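Local atomic coordinates of F-BAR domain only protein 1 (PDB entry 5JP2), a protein that binds a peptide of the endocytic protein Eps15 through its mu homology domain and may act early in clathrin-mediated endocytosis. Residues B[22-28]-B[41-47]; B[69-75]-B[256-262]; B[164-168]-B[211-216]; B[249-254]-B[272-276]. All coordinates share one frame; numbering follows the deposited sequence. Where two conformers were deposited one is given.

From the N terminus, contact 1 comes first: strands 17-31 and 39-52 form a beta hairpin, and its short loop is closed before any other contact opens. Contact 2 then spans 180 residues, pairing strand 69-73 with strand 258-261, and contact 3, between strand 157-166 and the loop 211-216, falls wholly within that span. Contact 4 joins 249-254 to 272-276 and crosses contact 2, since segment 256-262 lies between its two segments. Contacts 1 and 4 share the large mixed sheet, where strand 17-31 runs beside strand 266-283. Contact 2 packs on contact 1 through Ile23 and Leu47, whereas contact 3, about 20 Å from contact 1 between centres, belongs to another region of the elongated domain.

Contact 1: B[22-28]-B[41-47]; sequences AITEYIN and VKITGDL
CG1 of Ile27 points back from the amide nitrogen (chi1 -177°), while Ile43 turns its own CG1 beside the backbone N (chi1 -60°), and these two torsions bring the branches together at 3.9 Å, CG1 to CG1. Strands 17-31 and 39-52 form a beta hairpin in the large mixed sheet of the mu homology domain. Beyond CG1, the tip CD1 of Ile27 also reaches Val41 CG1 at 3.6 Å, and Ile23 CG1 meets Leu47 CD1 at 3.9 Å; branched aliphatic residues suit this buried face. Glu25 shares it: with no side chain on Gly45, Glu25 CG packs directly on its CA at 4.0 Å. Of the carboxylate oxygens, OE2 is hydrogen-bonded to Ser255 and Tyr133, and OE1 takes a weak bond from Leu254 N. Ile43 CG2 packs beside OE1 of Glu25 at 3.7 Å. On the other face Asn28 and Lys42 run side by side, and Asp46 makes a salt bridge with Lys132. Thr24 packs against an aromatic residue of the bound peptide and bonds through OG1 to Arg274. Six backbone hydrogen bonds join Thr24 with Asp46, Tyr26 with Thr44 and Asn28 with Lys42, two to each pair. Between them Gly45 CA approaches Thr24 O at 3.1 Å, a CA-H...O contact.

Contact 2: B[69-75]-B[256-262]; sequences SFRLVNI and GLDVELV
Strands 69-73 and 258-261 run antiparallel, their axes 4.6 Å apart at closest and their directions 151° apart, with two hydrogen bonds each for the pairs Arg71-Glu260 and Val73-Asp258 and a further one from Val262 N to Ser69 O. Arg71 and Glu260 extend side by side on the more open face. Glu260 holds CG between its backbone N and carbonyl carbon (chi1 74°) and then runs extended, which carries OE2 toward Arg71. The guanidinium and carboxylate planes stand nearly perpendicular, 88° apart, and Arg71 NE to Glu260 OE2 measures 3.7 Å, a long salt bridge; the stronger partner of the guanidinium is Asp101. Val262 crosses the arginine at about a right angle; its CG2 rests on Arg71 CB (3.8 Å) and, further out, lies against the guanidinium end at NH2. Next along this face, Val73 CG2 lies 3.6 Å from Asp258 CB. The pair forms one margin of a four-stranded antiparallel sheet, in which 258-261 is the outermost strand and 99-104 lies on the far side of 69-73. The opposite face is apolar, as befits its packing against strands 17-31 and 125-137. There Phe70 CD1 meets Val259 CG2 at 3.9 Å. Past the strands, Ile75 CG2 lies 4.0 Å from Leu257 CD1, the two side chains meeting at a slant.

Contact 3: B[164-168]-B[211-216]; sequences YHCCP and LANLSP. With ZN (zinc ion), chain E.
Leu211 lays its CD1 methyl over one face of the Tyr164 ring, 4.1 Å from the centroid and 21° off the normal, a CH-pi contact displaced toward the rim. The two side chains approach from opposite directions, and the other methyl, CD2, reaches the phenol oxygen: Leu211 CD2 to Tyr164 OH is 3.8 Å. A branched leucine can thus touch both ring and hydroxyl. Leu214 comes in at about a right angle to the tyrosine, its CD2 4.1 Å from Tyr164 CE1. With SG anti to the backbone N (chi1 178°), Cys166 is directed at the start of Pro216, SG to N 3.7 Å, and it also touches the proline ring through CD. The small, weakly polar thiol fits this buried place, where Leu145 and Leu176 pack on it too.

Strand 157-166 here belongs to a four-stranded antiparallel sheet, and the loop 211-216, which follows strand 206-210 near the margin of the large mixed sheet, bridges the two. Backbone bonds tie Tyr164 to Gly224 and Leu211 to Val179.

Toward the solvent side the contact thins out to exposed Pro168, which meets the loop mainly by CG, 3.4 Å from Pro216 O.

A separate task falls to His165 and Cys167, which alternate with Cys166 along the chain and leave the backbone on the side away from the loop. They bind a zinc ion, His165 through NE2 at 1.8 Å and Cys167 through SG at 1.9 Å; these modelled distances are short, the sulfur one especially, so the exact bond lengths are doubtful at 2.4 Å resolution. On the imidazole, ND1 is hydrogen-bonded to Ser223, which steadies the ring's rotation while NE2 holds the metal.

Contact 4: B[249-254]-B[272-276]; sequences GSGASL and KKRFA
The Phe275 ring is sandwiched between Gly249 and Leu254. On one face lies Gly249 CA, 3.7 Å from the centroid and offset toward the rim; over the centre of the opposite face sits Leu254 CD2, 3.8 Å from the centroid. At the ring edge, in plane, Ala252 O approaches Phe275 CD2 to 3.4 Å, placing the carbonyl oxygen against the slightly positive rim. Phe275 holds CG between its backbone N and carbonyl carbon (chi1 60°), which swings the ring across the strand directly onto Gly249, Phe275 CZ to Gly249 CA 3.4 Å, an approach that glycine's bare CA permits. Two hydrogen bonds pair the backbones of Gly249 and Phe275, and Gly251 N donates to Lys273 O at 2.8 Å. Gly251, with a positive phi of 95°, turns the chain away from the strand so that 252-254 folds back over the aromatic ring. Lys273 lies extended along that turn, its CB 3.6 Å from Ala252 O, and its amine reaches Asp258 in a salt bridge. Arg274, on the face of the sheet opposite Phe275, is hydrogen-bonded to the bound peptide's backbone and makes a cation-pi contact with one of its aromatic side chains. Within the large mixed sheet, strand 266-283 is flanked by antiparallel strand 242-250 and by parallel strand 17-31, with which Lys272, Arg274 and Ala276 share backbone hydrogen bonds.

Contact 1: B[22-28]-B[41-47]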
loop_
_atom_site.group_PDB
_atom_site.type_symbol
_atom_site.label_atom_id
_atom_site.label_comp_id
_atom_site.label_asym_id
_atom_site.label_seq_id
_atom_site.Cartn_x
_atom_site.Cartn_y
_atom_site.Cartn_z
ATOM N N ALA B 22 -10.280 -3.492 4.531
ATOM C CA ALA B 22 -8.979 -2.837 4.524
ATOM C C ALA B 22 -8.270 -3.169 3.226
ATOM O O ALA B 22 -8.142 -4.338 2.864
ATOM C CB ALA B 22 -8.108 -3.249 5.712
ATOM N N ILE B 23 -7.821 -2.129 2.540
ATOM C CA ILE B 23 -7.099 -2.230 1.283
ATOM C C ILE B 23 -5.674 -1.800 1.573
ATOM O O ILE B 23 -5.446 -0.657 1.971
ATOM C CB ILE B 23 -7.735 -1.353 0.195
ATOM C CG1 ILE B 23 -9.156 -1.806 -0.111
ATOM C CG2 ILE B 23 -6.917 -1.362 -1.054
ATOM C CD1 ILE B 23 -9.860 -0.925 -1.105
ATOM N N THR B 24 -4.725 -2.718 1.402
ATOM C CA THR B 24 -3.317 -2.497 1.697
ATOM C C THR B 24 -2.507 -2.713 0.426
ATOM O O THR B 24 -2.677 -3.725 -0.247
ATOM C CB THR B 24 -2.851 -3.443 2.787
ATOM O OG1 THR B 24 -3.713 -3.300 3.911
ATOM C CG2 THR B 24 -1.458 -3.121 3.208
ATOM N N GLU B 25 -1.654 -1.758 0.082
ATOM C CA GLU B 25 -0.908 -1.834 -1.164
ATOM C C GLU B 25 0.560 -1.508 -0.946
ATOM O O GLU B 25 0.883 -0.566 -0.233
ATOM C CB GLU B 25 -1.510 -0.903 -2.215
ATOM C CG GLU B 25 -2.795 -1.427 -2.757
ATOM C CD GLU B 25 -3.336 -0.626 -3.891
ATOM O OE1 GLU B 25 -2.701 0.351 -4.283
ATOM O OE2 GLU B 25 -4.418 -0.961 -4.388
ATOM N N TYR B 26 1.441 -2.314 -1.527
ATOM C CA TYR B 26 2.869 -2.038 -1.566
ATOM C C TYR B 26 3.311 -1.741 -2.992
ATOM O O TYR B 26 2.817 -2.333 -3.949
ATOM C CB TYR B 26 3.681 -3.196 -1.013
ATOM C CG TYR B 26 3.488 -3.388 0.449
ATOM C CD1 TYR B 26 4.262 -2.704 1.364
ATOM C CD2 TYR B 26 2.513 -4.237 0.922
ATOM C CE1 TYR B 26 4.067 -2.876 2.712
ATOM C CE2 TYR B 26 2.316 -4.419 2.255
ATOM C CZ TYR B 26 3.088 -3.739 3.149
ATOM O OH TYR B 26 2.883 -3.937 4.490
ATOM N N ILE B 27 4.242 -0.810 -3.141
ATOM C CA ILE B 27 4.675 -0.403 -4.464
ATOM C C ILE B 27 6.186 -0.534 -4.580
ATOM O O ILE B 27 6.937 -0.039 -3.734
ATOM C CB ILE B 27 4.196 1.020 -4.816
ATOM C CG1 ILE B 27 4.626 1.368 -6.241
ATOM C CG2 ILE B 27 4.660 2.042 -3.800
ATOM C CD1 ILE B 27 3.955 2.555 -6.827
ATOM N N ASN B 28 6.619 -1.227 -5.621
ATOM C CA ASN B 28 8.014 -1.314 -6.002
ATOM C C ASN B 28 8.194 -0.515 -7.280
ATOM O O ASN B 28 7.330 -0.522 -8.151
ATOM C CB ASN B 28 8.443 -2.760 -6.221
ATOM C CG ASN B 28 8.581 -3.531 -4.937
ATOM O OD1 ASN B 28 8.752 -2.963 -3.874
ATOM N ND2 ASN B 28 8.576 -4.834 -5.042
ATOM N N VAL B 41 6.988 -0.040 -12.602
ATOM C CA VAL B 41 6.202 -0.009 -11.376
ATOM C C VAL B 41 5.477 -1.340 -11.171
ATOM O O VAL B 41 4.855 -1.862 -12.099
ATOM C CB VAL B 41 5.200 1.158 -11.400
ATOM C CG1 VAL B 41 4.345 1.132 -10.157
ATOM C CG2 VAL B 41 5.932 2.459 -11.491
ATOM N N LYS B 42 5.535 -1.872 -9.948
ATOM C CA LYS B 42 4.736 -3.025 -9.533
ATOM C C LYS B 42 4.021 -2.744 -8.211
ATOM O O LYS B 42 4.663 -2.519 -7.183
ATOM C CB LYS B 42 5.592 -4.287 -9.387
ATOM C CG LYS B 42 4.741 -5.534 -9.148
ATOM C CD LYS B 42 5.541 -6.808 -8.998
ATOM C CE LYS B 42 6.239 -6.867 -7.668
ATOM N NZ LYS B 42 6.641 -8.240 -7.311
ATOM N N ILE B 43 2.697 -2.800 -8.225
ATOM C CA ILE B 43 1.888 -2.651 -7.022
ATOM C C ILE B 43 1.325 -4.005 -6.629
ATOM O O ILE B 43 0.792 -4.730 -7.469
ATOM C CB ILE B 43 0.761 -1.629 -7.231
ATOM C CG1 ILE B 43 1.350 -0.270 -7.587
ATOM C CG2 ILE B 43 -0.074 -1.527 -5.990
ATOM C CD1 ILE B 43 0.387 0.630 -8.232
ATOM N N THR B 44 1.430 -4.332 -5.353
ATOM C CA THR B 44 0.877 -5.554 -4.802
ATOM C C THR B 44 -0.113 -5.210 -3.699
ATOM O O THR B 44 0.197 -4.445 -2.788
ATOM C CB THR B 44 1.984 -6.428 -4.265
ATOM O OG1 THR B 44 2.904 -6.685 -5.327
ATOM C CG2 THR B 44 1.410 -7.726 -3.805
ATOM N N GLY B 45 -1.309 -5.762 -3.792
ATOM C CA GLY B 45 -2.358 -5.359 -2.883
ATOM C C GLY B 45 -3.023 -6.522 -2.196
ATOM O O GLY B 45 -2.991 -7.656 -2.670
ATOM N N ASP B 46 -3.684 -6.198 -1.088
ATOM C CA ASP B 46 -4.398 -7.156 -0.265
ATOM C C ASP B 46 -5.721 -6.554 0.190
ATOM O O ASP B 46 -5.756 -5.419 0.657
ATOM C CB ASP B 46 -3.569 -7.556 0.943
ATOM C CG ASP B 46 -4.410 -8.175 2.029
ATOM O OD1 ASP B 46 -4.784 -7.438 2.960
ATOM O OD2 ASP B 46 -4.712 -9.384 1.961
ATOM N N LEU B 47 -6.801 -7.311 0.069
ATOM C CA LEU B 47 -8.105 -6.922 0.592
ATOM C C LEU B 47 -8.484 -7.807 1.768
ATOM O O LEU B 47 -8.636 -9.016 1.615
ATOM C CB LEU B 47 -9.176 -7.005 -0.485
ATOM C CG LEU B 47 -10.607 -6.700 -0.058
ATOM C CD1 LEU B 47 -10.759 -5.283 0.433
ATOM C CD2 LEU B 47 -11.537 -6.943 -1.215
HETATM O O HOH W 1 -5.472 -5.136 3.722
#

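Contact 2: B[69-75]-B[256-262]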
loop_
_atom_site.group_PDB
_atom_site.type_symbol
_atom_site.label_atom_id
_atom_site.label_comp_id
_atom_site.label_asym_id
_atom_site.label_seq_id
_atom_site.Cartn_x
_atom_site.Cartn_y
_atom_site.Cartn_z
ATOM N N SER B 69 -22.454 -10.055 0.222
ATOM C CA SER B 69 -22.018 -9.916 -1.154
ATOM C C SER B 69 -21.301 -8.587 -1.331
ATOM O O SER B 69 -21.698 -7.594 -0.732
ATOM C CB SER B 69 -23.197 -9.988 -2.097
ATOM O OG SER B 69 -22.771 -9.765 -3.428
ATOM N N PHE B 70 -20.238 -8.563 -2.133
ATOM C CA PHE B 70 -19.520 -7.314 -2.356
ATOM C C PHE B 70 -19.039 -7.198 -3.796
ATOM O O PHE B 70 -19.090 -8.143 -4.576
ATOM C CB PHE B 70 -18.359 -7.149 -1.384
ATOM C CG PHE B 70 -17.237 -8.122 -1.572
ATOM C CD1 PHE B 70 -16.210 -7.852 -2.458
ATOM C CD2 PHE B 70 -17.170 -9.269 -0.816
ATOM C CE1 PHE B 70 -15.167 -8.717 -2.615
ATOM C CE2 PHE B 70 -16.125 -10.138 -0.971
ATOM C CZ PHE B 70 -15.116 -9.857 -1.874
ATOM N N ARG B 71 -18.580 -6.000 -4.136
ATOM C CA ARG B 71 -18.188 -5.634 -5.488
ATOM C C ARG B 71 -16.830 -4.941 -5.469
ATOM O O ARG B 71 -16.585 -4.078 -4.624
ATOM C CB ARG B 71 -19.227 -4.690 -6.071
ATOM C CG ARG B 71 -19.136 -4.443 -7.533
ATOM C CD ARG B 71 -20.008 -3.261 -7.938
ATOM N NE ARG B 71 -21.414 -3.475 -7.626
ATOM C CZ ARG B 71 -22.247 -4.199 -8.361
ATOM N NH1 ARG B 71 -21.824 -4.810 -9.461
ATOM N NH2 ARG B 71 -23.507 -4.322 -7.982
ATOM N N LEU B 72 -15.955 -5.293 -6.409
ATOM C CA LEU B 72 -14.754 -4.498 -6.657
ATOM C C LEU B 72 -14.993 -3.524 -7.798
ATOM O O LEU B 72 -15.533 -3.893 -8.837
ATOM C CB LEU B 72 -13.565 -5.384 -6.993
ATOM C CG LEU B 72 -13.266 -6.558 -6.078
ATOM C CD1 LEU B 72 -12.151 -7.357 -6.694
ATOM C CD2 LEU B 72 -12.876 -6.069 -4.707
ATOM N N VAL B 73 -14.545 -2.284 -7.620
ATOM C CA VAL B 73 -14.799 -1.231 -8.590
ATOM C C VAL B 73 -13.503 -0.524 -8.933
ATOM O O VAL B 73 -12.536 -0.557 -8.171
ATOM C CB VAL B 73 -15.833 -0.211 -8.081
ATOM C CG1 VAL B 73 -17.160 -0.880 -7.829
ATOM C CG2 VAL B 73 -15.335 0.422 -6.820
ATOM N N ASN B 74 -13.508 0.133 -10.095
ATOM C CA ASN B 74 -12.342 0.833 -10.635
ATOM C C ASN B 74 -11.130 -0.090 -10.697
ATOM O O ASN B 74 -10.026 0.265 -10.289
ATOM C CB ASN B 74 -12.028 2.097 -9.834
ATOM C CG ASN B 74 -11.037 2.999 -10.539
ATOM O OD1 ASN B 74 -10.922 2.973 -11.764
ATOM N ND2 ASN B 74 -10.304 3.791 -9.769
ATOM N N ILE B 75 -11.344 -1.292 -11.226
ATOM C CA ILE B 75 -10.326 -2.326 -11.241
ATOM C C ILE B 75 -9.649 -2.451 -12.596
ATOM O O ILE B 75 -8.946 -3.428 -12.839
ATOM C CB ILE B 75 -10.917 -3.662 -10.797
ATOM C CG1 ILE B 75 -12.104 -4.016 -11.678
ATOM C CG2 ILE B 75 -11.355 -3.567 -9.353
ATOM C CD1 ILE B 75 -12.579 -5.403 -11.480
ATOM N N GLY B 256 -6.195 2.355 -7.421
ATOM C CA GLY B 256 -7.504 2.862 -7.738
ATOM C C GLY B 256 -8.620 1.922 -7.362
ATOM O O GLY B 256 -9.782 2.330 -7.377
ATOM N N LEU B 257 -8.293 0.671 -7.054
ATOM C CA LEU B 257 -9.278 -0.320 -6.657
ATOM C C LEU B 257 -10.049 0.142 -5.426
ATOM O O LEU B 257 -9.507 0.788 -4.530
ATOM C CB LEU B 257 -8.594 -1.658 -6.388
ATOM C CG LEU B 257 -9.418 -2.837 -5.871
ATOM C CD1 LEU B 257 -8.815 -4.094 -6.361
ATOM C CD2 LEU B 257 -9.449 -2.885 -4.366
ATOM N N ASP B 258 -11.334 -0.195 -5.396
ATOM C CA ASP B 258 -12.185 0.106 -4.256
ATOM C C ASP B 258 -13.194 -1.028 -4.092
ATOM O O ASP B 258 -13.391 -1.838 -4.998
ATOM C CB ASP B 258 -12.885 1.454 -4.447
ATOM C CG ASP B 258 -13.217 2.125 -3.148
ATOM O OD1 ASP B 258 -12.998 1.524 -2.083
ATOM O OD2 ASP B 258 -13.719 3.257 -3.196
ATOM N N VAL B 259 -13.834 -1.083 -2.928
ATOM C CA VAL B 259 -14.793 -2.134 -2.614
ATOM C C VAL B 259 -16.088 -1.514 -2.095
ATOM O O VAL B 259 -16.068 -0.532 -1.350
ATOM C CB VAL B 259 -14.199 -3.129 -1.596
ATOM C CG1 VAL B 259 -13.903 -2.448 -0.288
ATOM C CG2 VAL B 259 -15.112 -4.305 -1.409
ATOM N N GLU B 260 -17.220 -2.059 -2.521
ATOM C CA GLU B 260 -18.506 -1.635 -2.001
ATOM C C GLU B 260 -19.414 -2.849 -1.865
ATOM O O GLU B 260 -19.306 -3.806 -2.629
ATOM C CB GLU B 260 -19.159 -0.574 -2.888
ATOM C CG GLU B 260 -19.732 -1.085 -4.173
ATOM C CD GLU B 260 -20.138 0.030 -5.114
ATOM O OE1 GLU B 260 -19.654 1.160 -4.926
ATOM O OE2 GLU B 260 -20.956 -0.217 -6.025
ATOM N N LEU B 261 -20.291 -2.817 -0.867
ATOM C CA LEU B 261 -21.191 -3.932 -0.619
ATOM C C LEU B 261 -22.340 -3.917 -1.610
ATOM O O LEU B 261 -22.683 -2.880 -2.172
ATOM C CB LEU B 261 -21.748 -3.875 0.794
ATOM C CG LEU B 261 -20.763 -3.981 1.945
ATOM C CD1 LEU B 261 -21.519 -4.143 3.259
ATOM C CD2 LEU B 261 -19.818 -5.117 1.726
ATOM N N VAL B 262 -22.937 -5.080 -1.827
ATOM C CA VAL B 262 -24.070 -5.223 -2.735
ATOM C C VAL B 262 -25.233 -5.721 -1.903
ATOM O O VAL B 262 -25.182 -6.825 -1.347
ATOM C CB VAL B 262 -23.779 -6.178 -3.892
ATOM C CG1 VAL B 262 -24.940 -6.192 -4.838
ATOM C CG2 VAL B 262 -22.525 -5.759 -4.607
HETATM O O HOH W 2 -24.568 -8.144 0.859
#

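Contact 3: B[164-168]-B[211-216]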
loop_
_atom_site.group_PDB
_atom_site.type_symbol
_atom_site.label_atom_id
_atom_site.label_comp_id
_atom_site.label_asym_id
_atom_site.label_seq_id
_atom_site.Cartn_x
_atom_site.Cartn_y
_atom_site.Cartn_z
ATOM N N TYR B 164 13.049 14.977 -7.094
ATOM C CA TYR B 164 11.818 14.255 -6.823
ATOM C C TYR B 164 10.617 15.144 -7.076
ATOM O O TYR B 164 10.656 16.355 -6.858
ATOM C CB TYR B 164 11.780 13.708 -5.396
ATOM C CG TYR B 164 12.044 14.709 -4.294
ATOM C CD1 TYR B 164 11.017 15.442 -3.721
ATOM C CD2 TYR B 164 13.326 14.905 -3.821
ATOM C CE1 TYR B 164 11.269 16.333 -2.715
ATOM C CE2 TYR B 164 13.586 15.792 -2.819
ATOM C CZ TYR B 164 12.562 16.505 -2.269
ATOM O OH TYR B 164 12.845 17.391 -1.264
ATOM N N HIS B 165 9.565 14.531 -7.577
ATOM C CA HIS B 165 8.395 15.257 -8.022
ATOM C C HIS B 165 7.173 14.461 -7.610
ATOM O O HIS B 165 6.990 13.332 -8.068
ATOM C CB HIS B 165 8.461 15.449 -9.538
ATOM C CG HIS B 165 7.217 15.998 -10.134
ATOM N ND1 HIS B 165 6.566 17.096 -9.626
ATOM C CD2 HIS B 165 6.487 15.576 -11.186
ATOM C CE1 HIS B 165 5.485 17.328 -10.346
ATOM N NE2 HIS B 165 5.417 16.421 -11.303
ATOM N N CYS B 166 6.314 15.067 -6.804
ATOM C CA CYS B 166 5.073 14.445 -6.369
ATOM C C CYS B 166 3.983 15.078 -7.206
ATOM O O CYS B 166 3.700 16.267 -7.068
ATOM C CB CYS B 166 4.845 14.671 -4.879
ATOM S SG CYS B 166 3.353 14.008 -4.255
ATOM N N CYS B 167 3.328 14.280 -8.022
ATOM C CA CYS B 167 2.669 14.943 -9.112
ATOM C C CYS B 167 1.176 14.713 -9.046
ATOM O O CYS B 167 0.726 13.624 -8.683
ATOM C CB CYS B 167 3.205 14.415 -10.453
ATOM S SG CYS B 167 2.686 15.328 -11.909
ATOM N N PRO B 168 0.386 15.716 -9.413
ATOM C CA PRO B 168 -1.072 15.540 -9.395
ATOM C C PRO B 168 -1.559 14.545 -10.426
ATOM O O PRO B 168 -2.550 13.851 -10.188
ATOM C CB PRO B 168 -1.593 16.953 -9.691
ATOM C CG PRO B 168 -0.430 17.872 -9.381
ATOM C CD PRO B 168 0.796 17.095 -9.704
ATOM N N LEU B 211 12.654 13.801 4.769
ATOM C CA LEU B 211 11.974 14.825 4.005
ATOM C C LEU B 211 10.663 15.185 4.678
ATOM O O LEU B 211 10.062 14.370 5.374
ATOM C CB LEU B 211 11.692 14.348 2.583
ATOM C CG LEU B 211 12.889 14.001 1.713
ATOM C CD1 LEU B 211 12.428 13.622 0.350
ATOM C CD2 LEU B 211 13.792 15.188 1.624
ATOM N N ALA B 212 10.237 16.422 4.484
ATOM C CA ALA B 212 8.927 16.813 4.957
ATOM C C ALA B 212 7.868 16.050 4.179
ATOM O O ALA B 212 8.126 15.529 3.099
ATOM C CB ALA B 212 8.718 18.315 4.792
ATOM N N ASN B 213 6.671 15.966 4.748
ATOM C CA ASN B 213 5.583 15.315 4.044
ATOM C C ASN B 213 5.388 15.969 2.687
ATOM O O ASN B 213 5.559 17.176 2.533
ATOM C CB ASN B 213 4.297 15.403 4.848
ATOM C CG ASN B 213 4.380 14.676 6.150
ATOM O OD1 ASN B 213 5.259 13.857 6.361
ATOM N ND2 ASN B 213 3.443 14.959 7.035
ATOM N N LEU B 214 5.009 15.165 1.700
ATOM C CA LEU B 214 4.849 15.644 0.339
ATOM C C LEU B 214 3.403 15.562 -0.077
ATOM O O LEU B 214 2.711 14.594 0.239
ATOM C CB LEU B 214 5.675 14.846 -0.636
ATOM C CG LEU B 214 7.133 14.728 -0.270
ATOM C CD1 LEU B 214 7.708 13.678 -1.143
ATOM C CD2 LEU B 214 7.819 16.047 -0.462
ATOM N N SER B 215 2.965 16.567 -0.809
ATOM C CA SER B 215 1.596 16.608 -1.254
ATOM C C SER B 215 1.542 17.006 -2.719
ATOM O O SER B 215 2.293 17.881 -3.159
ATOM C CB SER B 215 0.802 17.609 -0.407
ATOM O OG SER B 215 -0.474 17.823 -0.966
ATOM N N PRO B 216 0.666 16.381 -3.499
ATOM C CA PRO B 216 0.522 16.797 -4.897
ATOM C C PRO B 216 -0.117 18.160 -5.043
ATOM O O PRO B 216 0.002 18.770 -6.108
ATOM C CB PRO B 216 -0.356 15.694 -5.497
ATOM C CG PRO B 216 -1.090 15.112 -4.329
ATOM C CD PRO B 216 -0.167 15.215 -3.168
HETATM ZN ZN ZN E . 4.254 16.191 -12.645
#

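Contact 4: B[249-254]-B[272-276]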
loop_
_atom_site.group_PDB
_atom_site.type_symbol
_atom_site.label_atom_id
_atom_site.label_comp_id
_atom_site.label_asym_id
_atom_site.label_seq_id
_atom_site.Cartn_x
_atom_site.Cartn_y
_atom_site.Cartn_z
ATOM N N GLY B 249 1.320 6.180 3.082
ATOM C CA GLY B 249 0.144 6.972 2.799
ATOM C C GLY B 249 -1.074 6.297 3.387
ATOM O O GLY B 249 -1.030 5.144 3.805
ATOM N N SER B 250 -2.151 7.064 3.483
ATOM C CA SER B 250 -3.402 6.544 4.002
ATOM C C SER B 250 -4.525 7.330 3.371
ATOM O O SER B 250 -4.352 8.495 3.020
ATOM C CB SER B 250 -3.488 6.658 5.519
ATOM O OG SER B 250 -3.460 8.016 5.873
ATOM N N GLY B 251 -5.682 6.697 3.250
ATOM C CA GLY B 251 -6.861 7.363 2.761
ATOM C C GLY B 251 -7.099 7.200 1.286
ATOM O O GLY B 251 -8.165 7.579 0.798
ATOM N N ALA B 252 -6.156 6.629 0.560
ATOM C CA ALA B 252 -6.343 6.358 -0.852
ATOM C C ALA B 252 -5.603 5.081 -1.195
ATOM O O ALA B 252 -4.753 4.614 -0.437
ATOM C CB ALA B 252 -5.849 7.516 -1.717
ATOM N N SER B 253 -5.960 4.506 -2.332
ATOM C CA SER B 253 -5.237 3.387 -2.895
ATOM C C SER B 253 -4.414 3.871 -4.081
ATOM O O SER B 253 -4.758 4.855 -4.733
ATOM C CB SER B 253 -6.191 2.273 -3.316
ATOM O OG SER B 253 -6.784 2.557 -4.557
ATOM N N LEU B 254 -3.293 3.207 -4.329
ATOM C CA LEU B 254 -2.518 3.545 -5.512
ATOM C C LEU B 254 -3.128 2.945 -6.767
ATOM O O LEU B 254 -3.176 3.601 -7.809
ATOM C CB LEU B 254 -1.073 3.091 -5.348
ATOM C CG LEU B 254 -0.377 3.693 -4.136
ATOM C CD1 LEU B 254 0.981 3.081 -3.904
ATOM C CD2 LEU B 254 -0.277 5.184 -4.335
ATOM N N LYS B 272 -10.549 1.050 5.302
ATOM C CA LYS B 272 -9.230 1.579 5.590
ATOM C C LYS B 272 -8.337 1.333 4.382
ATOM O O LYS B 272 -8.283 0.212 3.870
ATOM C CB LYS B 272 -8.663 0.915 6.840
ATOM C CG LYS B 272 -7.392 1.537 7.364
ATOM C CD LYS B 272 -7.027 1.003 8.736
ATOM C CE LYS B 272 -5.734 1.620 9.263
ATOM N NZ LYS B 272 -5.329 1.103 10.604
ATOM N N LYS B 273 -7.697 2.395 3.891
ATOM C CA LYS B 273 -6.795 2.337 2.747
ATOM C C LYS B 273 -5.408 2.800 3.157
ATOM O O LYS B 273 -5.253 3.915 3.653
ATOM C CB LYS B 273 -7.317 3.198 1.605
ATOM C CG LYS B 273 -8.723 2.940 1.286
ATOM C CD LYS B 273 -9.134 3.665 0.059
ATOM C CE LYS B 273 -10.626 3.591 -0.105
ATOM N NZ LYS B 273 -11.050 3.920 -1.475
ATOM N N ARG B 274 -4.407 1.949 2.958
ATOM C CA ARG B 274 -3.036 2.277 3.307
ATOM C C ARG B 274 -2.074 1.751 2.252
ATOM O O ARG B 274 -2.318 0.727 1.618
ATOM C CB ARG B 274 -2.656 1.720 4.674
ATOM C CG ARG B 274 -2.791 0.235 4.790
ATOM C CD ARG B 274 -2.470 -0.231 6.194
ATOM N NE ARG B 274 -2.371 -1.683 6.279
ATOM C CZ ARG B 274 -1.963 -2.337 7.354
ATOM N NH1 ARG B 274 -1.616 -1.668 8.438
ATOM N NH2 ARG B 274 -1.901 -3.660 7.347
ATOM N N PHE B 275 -0.980 2.474 2.054
ATOM C CA PHE B 275 0.033 2.002 1.138
ATOM C C PHE B 275 1.415 2.357 1.655
ATOM O O PHE B 275 1.582 3.249 2.481
ATOM C CB PHE B 275 -0.204 2.546 -0.265
ATOM C CG PHE B 275 -0.183 4.034 -0.365
ATOM C CD1 PHE B 275 1.013 4.730 -0.345
ATOM C CD2 PHE B 275 -1.350 4.738 -0.536
ATOM C CE1 PHE B 275 1.037 6.091 -0.470
ATOM C CE2 PHE B 275 -1.334 6.101 -0.665
ATOM C CZ PHE B 275 -0.142 6.778 -0.631
ATOM N N ALA B 276 2.407 1.631 1.158
ATOM C CA ALA B 276 3.782 1.839 1.570
ATOM C C ALA B 276 4.715 1.452 0.432
ATOM O O ALA B 276 4.368 0.662 -0.442
ATOM C CB ALA B 276 4.119 1.034 2.821
#